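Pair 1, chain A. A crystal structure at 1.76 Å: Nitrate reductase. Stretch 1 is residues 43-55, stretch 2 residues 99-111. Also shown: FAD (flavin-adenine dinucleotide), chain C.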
# COMPACT_ATOMS: atom_id res chain seq x y z
N LYS A 43 6.13 -15.41 -9.54
CA LYS A 43 6.92 -14.24 -9.93
C LYS A 43 6.09 -13.23 -10.70
O LYS A 43 5.40 -13.60 -11.66
CB LYS A 43 8.08 -14.64 -10.81
CG LYS A 43 9.14 -15.44 -10.13
CD LYS A 43 10.40 -15.44 -11.04
CE LYS A 43 11.55 -16.13 -10.37
NZ LYS A 43 11.96 -15.46 -9.11
N ILE A 44 6.18 -11.96 -10.30
CA ILE A 44 5.54 -10.88 -11.07
C ILE A 44 6.60 -10.33 -12.01
O ILE A 44 6.35 -10.07 -13.19
CB ILE A 44 4.96 -9.82 -10.12
CG1 ILE A 44 3.67 -10.39 -9.48
CG2 ILE A 44 4.68 -8.50 -10.87
CD1 ILE A 44 3.15 -9.62 -8.30
N SER A 45 7.78 -10.14 -11.46
CA SER A 45 8.93 -9.70 -12.23
C SER A 45 10.17 -10.27 -11.57
O SER A 45 10.03 -11.03 -10.60
CB SER A 45 8.95 -8.18 -12.35
OG SER A 45 9.01 -7.59 -11.07
N HIS A 46 11.39 -9.97 -12.10
CA HIS A 46 12.63 -10.54 -11.57
C HIS A 46 12.82 -10.32 -10.06
O HIS A 46 13.41 -11.18 -9.43
CB HIS A 46 13.88 -10.09 -12.35
CG HIS A 46 14.41 -8.75 -11.94
ND1 HIS A 46 13.93 -7.57 -12.49
CD2 HIS A 46 15.36 -8.44 -11.03
CE1 HIS A 46 14.63 -6.59 -11.93
NE2 HIS A 46 15.48 -7.07 -11.02
N ASP A 47 12.31 -9.21 -9.50
CA ASP A 47 12.47 -8.94 -8.06
C ASP A 47 11.18 -8.63 -7.33
O ASP A 47 11.22 -8.01 -6.26
CB ASP A 47 13.50 -7.83 -7.83
CG ASP A 47 13.14 -6.46 -8.37
OD1 ASP A 47 12.11 -6.35 -9.09
OD2 ASP A 47 13.90 -5.51 -8.13
N VAL A 48 10.01 -9.01 -7.92
CA VAL A 48 8.71 -8.84 -7.28
C VAL A 48 8.03 -10.21 -7.32
O VAL A 48 7.93 -10.81 -8.40
CB VAL A 48 7.80 -7.73 -7.88
CG1 VAL A 48 6.49 -7.60 -7.10
CG2 VAL A 48 8.55 -6.39 -7.94
N THR A 49 7.62 -10.70 -6.14
CA THR A 49 6.94 -11.99 -6.03
C THR A 49 5.62 -11.85 -5.35
O THR A 49 5.49 -11.09 -4.38
CB THR A 49 7.84 -13.02 -5.31
OG1 THR A 49 9.06 -13.19 -6.06
CG2 THR A 49 7.14 -14.41 -5.15
N LEU A 50 4.61 -12.62 -5.84
CA LEU A 50 3.30 -12.70 -5.19
C LEU A 50 3.30 -13.97 -4.35
O LEU A 50 3.63 -15.06 -4.86
CB LEU A 50 2.14 -12.73 -6.20
CG LEU A 50 0.75 -12.75 -5.55
CD1 LEU A 50 -0.28 -11.86 -6.29
CD2 LEU A 50 0.24 -14.22 -5.32
N PHE A 51 2.99 -13.84 -3.06
CA PHE A 51 2.92 -14.97 -2.14
C PHE A 51 1.45 -15.16 -1.81
O PHE A 51 0.82 -14.24 -1.30
CB PHE A 51 3.71 -14.68 -0.85
CG PHE A 51 5.18 -14.51 -1.09
CD1 PHE A 51 6.03 -15.61 -1.09
CD2 PHE A 51 5.71 -13.26 -1.39
CE1 PHE A 51 7.40 -15.46 -1.34
CE2 PHE A 51 7.07 -13.10 -1.67
CZ PHE A 51 7.91 -14.21 -1.65
N ARG A 52 0.92 -16.36 -2.08
CA ARG A 52 -0.49 -16.61 -1.80
C ARG A 52 -0.55 -17.50 -0.59
O ARG A 52 -0.11 -18.64 -0.64
CB ARG A 52 -1.18 -17.27 -3.01
CG ARG A 52 -2.68 -17.54 -2.75
CD ARG A 52 -3.46 -17.67 -4.07
NE ARG A 52 -3.43 -16.40 -4.82
CZ ARG A 52 -3.14 -16.28 -6.11
NH1 ARG A 52 -2.89 -17.35 -6.86
NH2 ARG A 52 -3.13 -15.07 -6.68
N PHE A 53 -1.06 -16.96 0.53
CA PHE A 53 -1.12 -17.66 1.80
C PHE A 53 -2.52 -18.11 2.10
O PHE A 53 -3.45 -17.31 2.01
CB PHE A 53 -0.60 -16.78 2.97
CG PHE A 53 0.90 -16.64 3.02
CD1 PHE A 53 1.69 -17.64 3.60
CD2 PHE A 53 1.53 -15.52 2.49
CE1 PHE A 53 3.07 -17.50 3.66
CE2 PHE A 53 2.92 -15.39 2.56
CZ PHE A 53 3.67 -16.37 3.16
N GLY A 54 -2.65 -19.36 2.51
CA GLY A 54 -3.97 -19.88 2.87
C GLY A 54 -4.37 -19.49 4.27
O GLY A 54 -3.51 -19.28 5.13
N LEU A 55 -5.67 -19.33 4.49
CA LEU A 55 -6.23 -19.07 5.81
C LEU A 55 -6.48 -20.43 6.50
O LEU A 55 -5.93 -21.42 6.03
CB LEU A 55 -7.50 -18.19 5.70
CG LEU A 55 -7.24 -16.81 5.01
CD1 LEU A 55 -8.49 -15.93 5.01
CD2 LEU A 55 -6.08 -16.07 5.63
N ARG A 99 -12.03 -14.74 0.05
CA ARG A 99 -12.06 -15.71 1.13
C ARG A 99 -11.04 -16.83 0.93
O ARG A 99 -10.71 -17.19 -0.20
CB ARG A 99 -13.47 -16.32 1.28
CG ARG A 99 -14.50 -15.33 1.80
CD ARG A 99 -15.86 -15.99 1.93
NE ARG A 99 -16.85 -15.09 2.52
CZ ARG A 99 -17.13 -15.00 3.82
NH1 ARG A 99 -18.07 -14.17 4.25
NH2 ARG A 99 -16.48 -15.76 4.70
N GLY A 100 -10.57 -17.38 2.05
CA GLY A 100 -9.71 -18.54 2.08
C GLY A 100 -8.24 -18.32 1.84
O GLY A 100 -7.46 -19.23 2.08
N HIS A 101 -7.83 -17.10 1.42
CA HIS A 101 -6.41 -16.82 1.22
C HIS A 101 -6.22 -15.32 1.16
O HIS A 101 -7.19 -14.58 0.99
CB HIS A 101 -5.87 -17.50 -0.09
CG HIS A 101 -6.34 -16.89 -1.38
ND1 HIS A 101 -7.46 -17.37 -2.03
CD2 HIS A 101 -5.82 -15.88 -2.11
CE1 HIS A 101 -7.58 -16.63 -3.13
NE2 HIS A 101 -6.62 -15.72 -3.21
N PHE A 102 -4.97 -14.87 1.24
CA PHE A 102 -4.58 -13.49 0.96
C PHE A 102 -3.34 -13.54 0.10
O PHE A 102 -2.53 -14.50 0.18
CB PHE A 102 -4.36 -12.63 2.21
CG PHE A 102 -3.25 -13.06 3.14
CD1 PHE A 102 -1.95 -12.62 2.94
CD2 PHE A 102 -3.50 -13.92 4.20
CE1 PHE A 102 -0.91 -13.04 3.79
CE2 PHE A 102 -2.47 -14.31 5.07
CZ PHE A 102 -1.19 -13.86 4.88
N ASP A 103 -3.15 -12.48 -0.68
CA ASP A 103 -2.00 -12.37 -1.57
C ASP A 103 -1.13 -11.25 -1.09
O ASP A 103 -1.66 -10.17 -0.85
CB ASP A 103 -2.47 -12.01 -2.99
CG ASP A 103 -3.21 -13.09 -3.72
OD1 ASP A 103 -3.34 -14.21 -3.16
OD2 ASP A 103 -3.70 -12.81 -4.83
N LEU A 104 0.19 -11.44 -1.07
CA LEU A 104 1.12 -10.38 -0.72
C LEU A 104 1.93 -10.13 -1.97
O LEU A 104 2.45 -11.09 -2.54
CB LEU A 104 2.13 -10.78 0.38
CG LEU A 104 1.61 -11.22 1.71
CD1 LEU A 104 2.82 -11.55 2.59
CD2 LEU A 104 0.71 -10.11 2.36
N VAL A 105 2.10 -8.87 -2.35
CA VAL A 105 3.01 -8.54 -3.45
C VAL A 105 4.21 -7.92 -2.76
O VAL A 105 4.07 -6.93 -2.05
CB VAL A 105 2.32 -7.61 -4.49
CG1 VAL A 105 3.33 -7.00 -5.45
CG2 VAL A 105 1.26 -8.40 -5.24
N VAL A 106 5.39 -8.57 -2.90
CA VAL A 106 6.57 -8.19 -2.15
C VAL A 106 7.75 -7.86 -3.07
O VAL A 106 8.13 -8.67 -3.91
CB VAL A 106 6.95 -9.26 -1.06
CG1 VAL A 106 8.18 -8.85 -0.25
CG2 VAL A 106 5.76 -9.56 -0.12
N LYS A 107 8.35 -6.70 -2.85
CA LYS A 107 9.60 -6.33 -3.53
C LYS A 107 10.74 -7.07 -2.80
O LYS A 107 10.92 -6.91 -1.58
CB LYS A 107 9.81 -4.80 -3.43
CG LYS A 107 11.14 -4.31 -4.06
CD LYS A 107 11.16 -4.40 -5.56
CE LYS A 107 12.07 -3.34 -6.15
NZ LYS A 107 11.90 -3.23 -7.62
N ILE A 108 11.50 -7.90 -3.52
CA ILE A 108 12.61 -8.67 -2.93
C ILE A 108 13.89 -7.87 -3.00
O ILE A 108 14.34 -7.53 -4.10
CB ILE A 108 12.75 -10.10 -3.56
CG1 ILE A 108 11.38 -10.83 -3.73
CG2 ILE A 108 13.75 -10.97 -2.77
CD1 ILE A 108 10.50 -11.02 -2.47
N TYR A 109 14.45 -7.52 -1.84
CA TYR A 109 15.70 -6.75 -1.75
C TYR A 109 16.81 -7.75 -1.64
O TYR A 109 17.11 -8.25 -0.55
CB TYR A 109 15.66 -5.78 -0.57
CG TYR A 109 14.66 -4.66 -0.72
CD1 TYR A 109 14.84 -3.67 -1.69
CD2 TYR A 109 13.57 -4.56 0.13
CE1 TYR A 109 13.92 -2.63 -1.83
CE2 TYR A 109 12.64 -3.52 -0.01
CZ TYR A 109 12.83 -2.55 -0.98
OH TYR A 109 11.91 -1.54 -1.11
N LYS A 110 17.34 -8.12 -2.80
CA LYS A 110 18.35 -9.14 -2.91
C LYS A 110 19.72 -8.67 -2.49
O LYS A 110 20.04 -7.48 -2.59
CB LYS A 110 18.36 -9.75 -4.33
CG LYS A 110 17.05 -10.46 -4.64
CD LYS A 110 16.99 -11.00 -6.05
CE LYS A 110 15.60 -11.50 -6.33
NZ LYS A 110 15.46 -11.99 -7.72
N ALA A 111 20.52 -9.61 -1.98
CA ALA A 111 21.89 -9.36 -1.55
C ALA A 111 22.79 -9.24 -2.78
O ALA A 111 22.49 -9.81 -3.83
CB ALA A 111 22.37 -10.51 -0.67
PA FAD C . 15.21 -4.58 5.72
O1A FAD C . 16.17 -5.61 6.19
O2A FAD C . 14.25 -4.09 6.78
O5B FAD C . 16.06 -3.37 5.06
C5B FAD C . 15.71 -2.00 5.34
C4B FAD C . 15.66 -1.20 4.06
O4B FAD C . 16.91 -1.29 3.35
C3B FAD C . 14.62 -1.63 3.04
O3B FAD C . 13.31 -1.20 3.39
C2B FAD C . 15.15 -0.98 1.76
O2B FAD C . 14.70 0.36 1.61
C1B FAD C . 16.67 -1.03 1.97
N9A FAD C . 17.36 -2.04 1.17
C8A FAD C . 17.94 -3.20 1.62
N7A FAD C . 18.47 -3.94 0.67
C5A FAD C . 18.21 -3.23 -0.49
C6A FAD C . 18.46 -3.51 -1.85
N6A FAD C . 18.87 -4.69 -2.30
N1A FAD C . 18.11 -2.56 -2.76
C2A FAD C . 17.50 -1.45 -2.33
N3A FAD C . 17.17 -1.10 -1.08
C4A FAD C . 17.55 -2.04 -0.20
N1 FAD C . 6.57 -4.16 1.35
C2 FAD C . 6.23 -4.92 0.26
O2 FAD C . 7.11 -5.39 -0.47
N3 FAD C . 4.87 -5.16 -0.02
C4 FAD C . 3.79 -4.68 0.72
O4 FAD C . 2.66 -5.01 0.44
C4X FAD C . 4.17 -3.84 1.86
N5 FAD C . 3.21 -3.32 2.58
C5X FAD C . 3.57 -2.49 3.65
C6 FAD C . 2.55 -1.90 4.41
C7 FAD C . 2.86 -1.06 5.48
C7M FAD C . 1.73 -0.42 6.25
C8 FAD C . 4.22 -0.81 5.81
C8M FAD C . 4.59 0.06 7.00
C9 FAD C . 5.23 -1.38 5.04
C9A FAD C . 4.92 -2.22 3.96
N10 FAD C . 5.93 -2.85 3.17
C10 FAD C . 5.59 -3.65 2.10
C1' FAD C . 7.35 -2.80 3.55
C2' FAD C . 7.77 -3.95 4.47
O2' FAD C . 7.25 -3.75 5.79
C3' FAD C . 9.28 -4.11 4.56
O3' FAD C . 9.88 -2.91 5.04
C4' FAD C . 9.95 -4.57 3.26
O4' FAD C . 9.45 -5.87 2.92
C5' FAD C . 11.46 -4.62 3.33
O5' FAD C . 11.84 -5.34 4.53
P FAD C . 13.17 -6.25 4.57
O1P FAD C . 13.21 -6.98 5.86
O2P FAD C . 13.30 -7.07 3.31
O3P FAD C . 14.30 -5.14 4.53

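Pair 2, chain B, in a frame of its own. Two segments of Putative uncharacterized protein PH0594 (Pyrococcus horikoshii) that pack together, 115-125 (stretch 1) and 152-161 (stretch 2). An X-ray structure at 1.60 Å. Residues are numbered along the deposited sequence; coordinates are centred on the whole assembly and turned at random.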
# COMPACT_ATOMS: atom_id res chain seq x y z
N SER B 115 -16.68 8.34 -40.11
CA SER B 115 -15.78 8.96 -39.12
C SER B 115 -16.43 9.18 -37.75
O SER B 115 -16.02 10.07 -37.00
CB SER B 115 -15.17 10.25 -39.62
OG SER B 115 -14.45 10.11 -40.89
N ARG B 116 -17.36 8.30 -37.44
CA ARG B 116 -18.12 8.36 -36.15
C ARG B 116 -18.11 7.03 -35.45
O ARG B 116 -17.79 6.94 -34.27
CB ARG B 116 -19.53 8.83 -36.40
CG ARG B 116 -20.31 8.86 -35.09
CD ARG B 116 -21.62 9.59 -35.20
NE ARG B 116 -22.28 9.53 -33.85
CZ ARG B 116 -23.39 10.15 -33.51
NH1 ARG B 116 -24.01 10.93 -34.36
NH2 ARG B 116 -23.94 9.99 -32.29
N ARG B 117 -18.40 5.92 -36.14
CA ARG B 117 -18.41 4.64 -35.56
C ARG B 117 -17.12 3.85 -35.77
O ARG B 117 -16.46 4.01 -36.81
CB ARG B 117 -19.60 3.80 -36.11
CG ARG B 117 -20.98 4.28 -35.71
CD ARG B 117 -22.04 3.52 -36.51
NE ARG B 117 -22.01 3.96 -37.89
CZ ARG B 117 -22.64 3.34 -38.90
NH1 ARG B 117 -23.35 2.26 -38.69
NH2 ARG B 117 -22.66 3.86 -40.10
N LEU B 118 -16.77 3.09 -34.75
CA LEU B 118 -15.66 2.12 -34.81
C LEU B 118 -16.30 0.73 -34.83
O LEU B 118 -17.33 0.49 -34.22
CB LEU B 118 -14.74 2.21 -33.59
CG LEU B 118 -13.95 3.45 -33.53
CD1 LEU B 118 -13.15 3.50 -32.19
CD2 LEU B 118 -12.84 3.45 -34.67
N LEU B 119 -15.71 -0.20 -35.57
CA LEU B 119 -15.92 -1.61 -35.32
C LEU B 119 -14.81 -2.15 -34.50
O LEU B 119 -13.64 -2.03 -34.92
CB LEU B 119 -16.00 -2.37 -36.64
CG LEU B 119 -16.08 -3.93 -36.58
CD1 LEU B 119 -17.33 -4.38 -35.79
CD2 LEU B 119 -15.93 -4.60 -37.97
N ALA B 120 -15.09 -2.75 -33.35
CA ALA B 120 -14.07 -3.43 -32.53
C ALA B 120 -14.37 -4.90 -32.57
O ALA B 120 -15.51 -5.35 -32.32
CB ALA B 120 -14.10 -2.91 -31.11
N VAL B 121 -13.35 -5.74 -32.70
CA VAL B 121 -13.46 -7.17 -32.68
C VAL B 121 -12.59 -7.66 -31.57
O VAL B 121 -11.46 -7.21 -31.40
CB VAL B 121 -13.07 -7.77 -34.02
CG1 VAL B 121 -13.20 -9.35 -33.97
CG2 VAL B 121 -13.82 -7.12 -35.19
N GLY B 122 -13.17 -8.50 -30.73
CA GLY B 122 -12.49 -9.02 -29.56
C GLY B 122 -12.92 -10.42 -29.27
O GLY B 122 -13.31 -11.19 -30.14
N PHE B 123 -12.81 -10.83 -27.99
CA PHE B 123 -13.16 -12.19 -27.64
C PHE B 123 -13.65 -12.26 -26.18
O PHE B 123 -13.40 -11.28 -25.40
CB PHE B 123 -11.98 -13.14 -27.83
CG PHE B 123 -10.79 -12.82 -26.98
CD1 PHE B 123 -9.82 -11.90 -27.38
CD2 PHE B 123 -10.65 -13.42 -25.73
CE1 PHE B 123 -8.68 -11.64 -26.54
CE2 PHE B 123 -9.55 -13.17 -24.92
CZ PHE B 123 -8.57 -12.30 -25.33
N LYS B 124 -14.30 -13.38 -25.82
CA LYS B 124 -14.74 -13.61 -24.49
C LYS B 124 -14.59 -15.08 -24.21
O LYS B 124 -14.77 -15.90 -25.11
CB LYS B 124 -16.19 -13.17 -24.26
CG LYS B 124 -17.31 -13.75 -25.11
CD LYS B 124 -18.68 -13.36 -24.47
CE LYS B 124 -19.90 -13.32 -25.39
NZ LYS B 124 -19.81 -14.05 -26.67
N ARG B 125 -14.25 -15.41 -22.96
CA ARG B 125 -13.94 -16.78 -22.53
C ARG B 125 -14.68 -17.07 -21.24
O ARG B 125 -15.27 -16.15 -20.67
CB ARG B 125 -12.43 -16.86 -22.29
CG ARG B 125 -11.60 -16.64 -23.49
CD ARG B 125 -10.11 -16.82 -23.22
NE ARG B 125 -9.35 -16.68 -24.45
CZ ARG B 125 -8.02 -16.53 -24.52
NH1 ARG B 125 -7.29 -16.53 -23.35
NH2 ARG B 125 -7.42 -16.38 -25.68
N THR B 152 -15.74 -15.09 -30.51
CA THR B 152 -15.42 -13.79 -31.03
C THR B 152 -16.55 -12.81 -30.76
O THR B 152 -17.72 -13.15 -30.98
CB THR B 152 -15.22 -13.90 -32.58
OG1 THR B 152 -14.25 -14.98 -32.84
CG2 THR B 152 -14.61 -12.54 -33.08
N THR B 153 -16.21 -11.58 -30.38
CA THR B 153 -17.18 -10.53 -30.14
C THR B 153 -16.97 -9.40 -31.10
O THR B 153 -15.84 -9.04 -31.43
CB THR B 153 -17.05 -10.02 -28.63
OG1 THR B 153 -15.75 -9.35 -28.49
CG2 THR B 153 -17.28 -11.18 -27.65
N PHE B 154 -18.08 -8.84 -31.52
CA PHE B 154 -18.09 -7.76 -32.45
C PHE B 154 -18.90 -6.62 -31.87
O PHE B 154 -20.04 -6.87 -31.37
CB PHE B 154 -18.74 -8.14 -33.78
CG PHE B 154 -18.00 -9.24 -34.54
CD1 PHE B 154 -18.14 -10.58 -34.17
CD2 PHE B 154 -17.16 -8.91 -35.53
CE1 PHE B 154 -17.44 -11.55 -34.85
CE2 PHE B 154 -16.46 -9.91 -36.23
CZ PHE B 154 -16.58 -11.22 -35.84
N TRP B 155 -18.27 -5.44 -31.76
CA TRP B 155 -18.95 -4.29 -31.19
C TRP B 155 -18.93 -3.15 -32.16
O TRP B 155 -17.86 -2.76 -32.63
CB TRP B 155 -18.23 -3.81 -29.92
CG TRP B 155 -18.13 -4.77 -28.74
CD1 TRP B 155 -18.87 -5.85 -28.46
CD2 TRP B 155 -17.31 -4.57 -27.53
NE1 TRP B 155 -18.46 -6.44 -27.27
CE2 TRP B 155 -17.57 -5.71 -26.67
CE3 TRP B 155 -16.38 -3.61 -27.11
CZ2 TRP B 155 -16.89 -5.89 -25.42
CZ3 TRP B 155 -15.71 -3.80 -25.86
CH2 TRP B 155 -15.97 -4.91 -25.05
N VAL B 156 -20.04 -2.51 -32.39
CA VAL B 156 -20.06 -1.22 -33.10
C VAL B 156 -20.14 -0.13 -32.01
O VAL B 156 -21.07 -0.08 -31.19
CB VAL B 156 -21.23 -1.11 -34.00
CG1 VAL B 156 -21.28 0.26 -34.67
CG2 VAL B 156 -21.24 -2.31 -35.03
N ILE B 157 -19.16 0.74 -32.03
CA ILE B 157 -18.99 1.80 -31.03
C ILE B 157 -19.22 3.15 -31.64
O ILE B 157 -18.59 3.55 -32.64
CB ILE B 157 -17.58 1.75 -30.40
CG1 ILE B 157 -17.26 0.40 -29.76
CG2 ILE B 157 -17.37 2.85 -29.29
CD1 ILE B 157 -15.76 0.17 -29.63
N ASP B 158 -20.13 3.92 -31.04
CA ASP B 158 -20.33 5.32 -31.36
C ASP B 158 -19.28 6.13 -30.59
O ASP B 158 -19.32 6.14 -29.36
CB ASP B 158 -21.71 5.81 -31.01
CG ASP B 158 -21.83 7.28 -31.18
OD1 ASP B 158 -21.02 7.88 -31.97
OD2 ASP B 158 -22.77 7.92 -30.59
N THR B 159 -18.32 6.73 -31.34
CA THR B 159 -17.26 7.49 -30.62
C THR B 159 -17.77 8.86 -30.08
O THR B 159 -17.08 9.43 -29.20
CB THR B 159 -15.99 7.71 -31.48
OG1 THR B 159 -16.36 8.50 -32.59
CG2 THR B 159 -15.30 6.40 -31.90
N GLU B 160 -18.93 9.33 -30.53
CA GLU B 160 -19.45 10.64 -30.06
C GLU B 160 -20.11 10.37 -28.66
O GLU B 160 -19.63 10.87 -27.66
CB GLU B 160 -20.46 11.22 -31.07
CG GLU B 160 -19.76 11.76 -32.28
CD GLU B 160 -20.63 12.68 -33.09
OE1 GLU B 160 -21.55 13.35 -32.56
OE2 GLU B 160 -20.40 12.69 -34.30
N GLY B 161 -21.17 9.60 -28.65
CA GLY B 161 -21.86 9.22 -27.41
C GLY B 161 -21.12 8.22 -26.55
O GLY B 161 -21.50 8.09 -25.38
O HOH W 1 -18.22 11.84 -35.31
O HOH W 2 -15.62 -6.59 -29.36
O HOH W 3 -15.03 -9.02 -25.91

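Both pairs are two antiparallel strands joined edge to edge, and the backbones superpose with an RMSD of 0.3 Å over the N, CA and C atoms of 14 central residues. The N-to-C directions of the strands differ by 160° in pair 1 and 143° in pair 2. The register is the same: A:Val48 opposite A:Lys107 matches B:Arg117 opposite B:Asp158, and the bridges continue in step to A:Phe53–A:Phe102 and B:Gly122–B:Thr153.

Hydrogen-bonded and non-hydrogen-bonded pairs therefore alternate at matching places. In pair 1, A:Phe51 N donates to A:Leu104 O and A:Leu104 N to A:Phe51 O, both at 2.9 Å; at the matching positions B:Ala120 N reaches B:Trp155 O at 2.9 Å and B:Trp155 N reaches B:Ala120 O at 2.8 Å. At the intervening positions CA-H...O contacts reach the carbonyl of the residue adjacent to the paired one, such as A:Leu50 CA to A:Leu104 O at 3.2 Å and the matching B:Leu119 CA to B:Trp155 O at 3.5 Å.

Just before the first strand, a matching peptide oxygen serves in each pair. A:Asp47 O accepts from A:Ile108 N at 2.8 Å, and B:Arg116 O accepts from B:Thr159 N at 3.0 Å. Pair 2 adds a side-chain bond to this oxygen, B:Thr159 OG1 to B:Arg116 O at 2.7 Å, which the hydrocarbon side chain of A:Ile108 cannot supply.

The first-stretch position also forms a salt bridge in each pair, with the residue just before A:Ile108 or B:Thr159 (A:Lys107, matched by B:Asp158), and the charges are exchanged. A:Asp47 OD2 lies 3.1 Å from A:Lys107 NZ, whereas B:Arg116 supplies the cation and B:Asp158 the anion. The latter contact is two-pronged: B:Arg116 NE to B:Asp158 OD1 is 2.8 Å and B:Arg116 NH2 to B:Asp158 OD2 is 2.9 Å, with near-linear angles of 176° and 167°.

Pair 1 builds a comparable fork farther along, where A:Arg52 NE meets A:Asp103 OD1 at 2.7 Å and A:Arg52 NH2 meets A:Asp103 OD2 at 3.0 Å. The matching positions of pair 2 are apolar: B:Val121 CG2 packs 3.8 Å from B:Phe154 CD2, and B:Val121 CG1 lies over a face of the B:Phe154 ring.

On the other face of the sheet, A:Phe51 sends its ring edge to A:Val106, with A:Phe51 CE2 to A:Val106 CB at 3.9 Å. B:Ala120 has only a methyl there, and the longer B:Ile157 reaches it, B:Ala120 CB to B:Ile157 CD1 being 3.8 Å.

A further difference falls at A:Phe53 and B:Gly122. A:Phe53 CB sits 3.8 Å from the A:Phe102 ring centroid, 23° off its normal, so the methylene covers a ring face while the rings themselves barely overlap. B:Gly122 has no side chain, and an ideal CB would lie a tight 3.2 Å from B:Thr153 OG1. The hydroxyl hydrogen-bonds to water 2, 2.9 Å from B:Thr153 OG1; the water donates to B:Ala120 O at 3.2 Å, linking the strands through solvent.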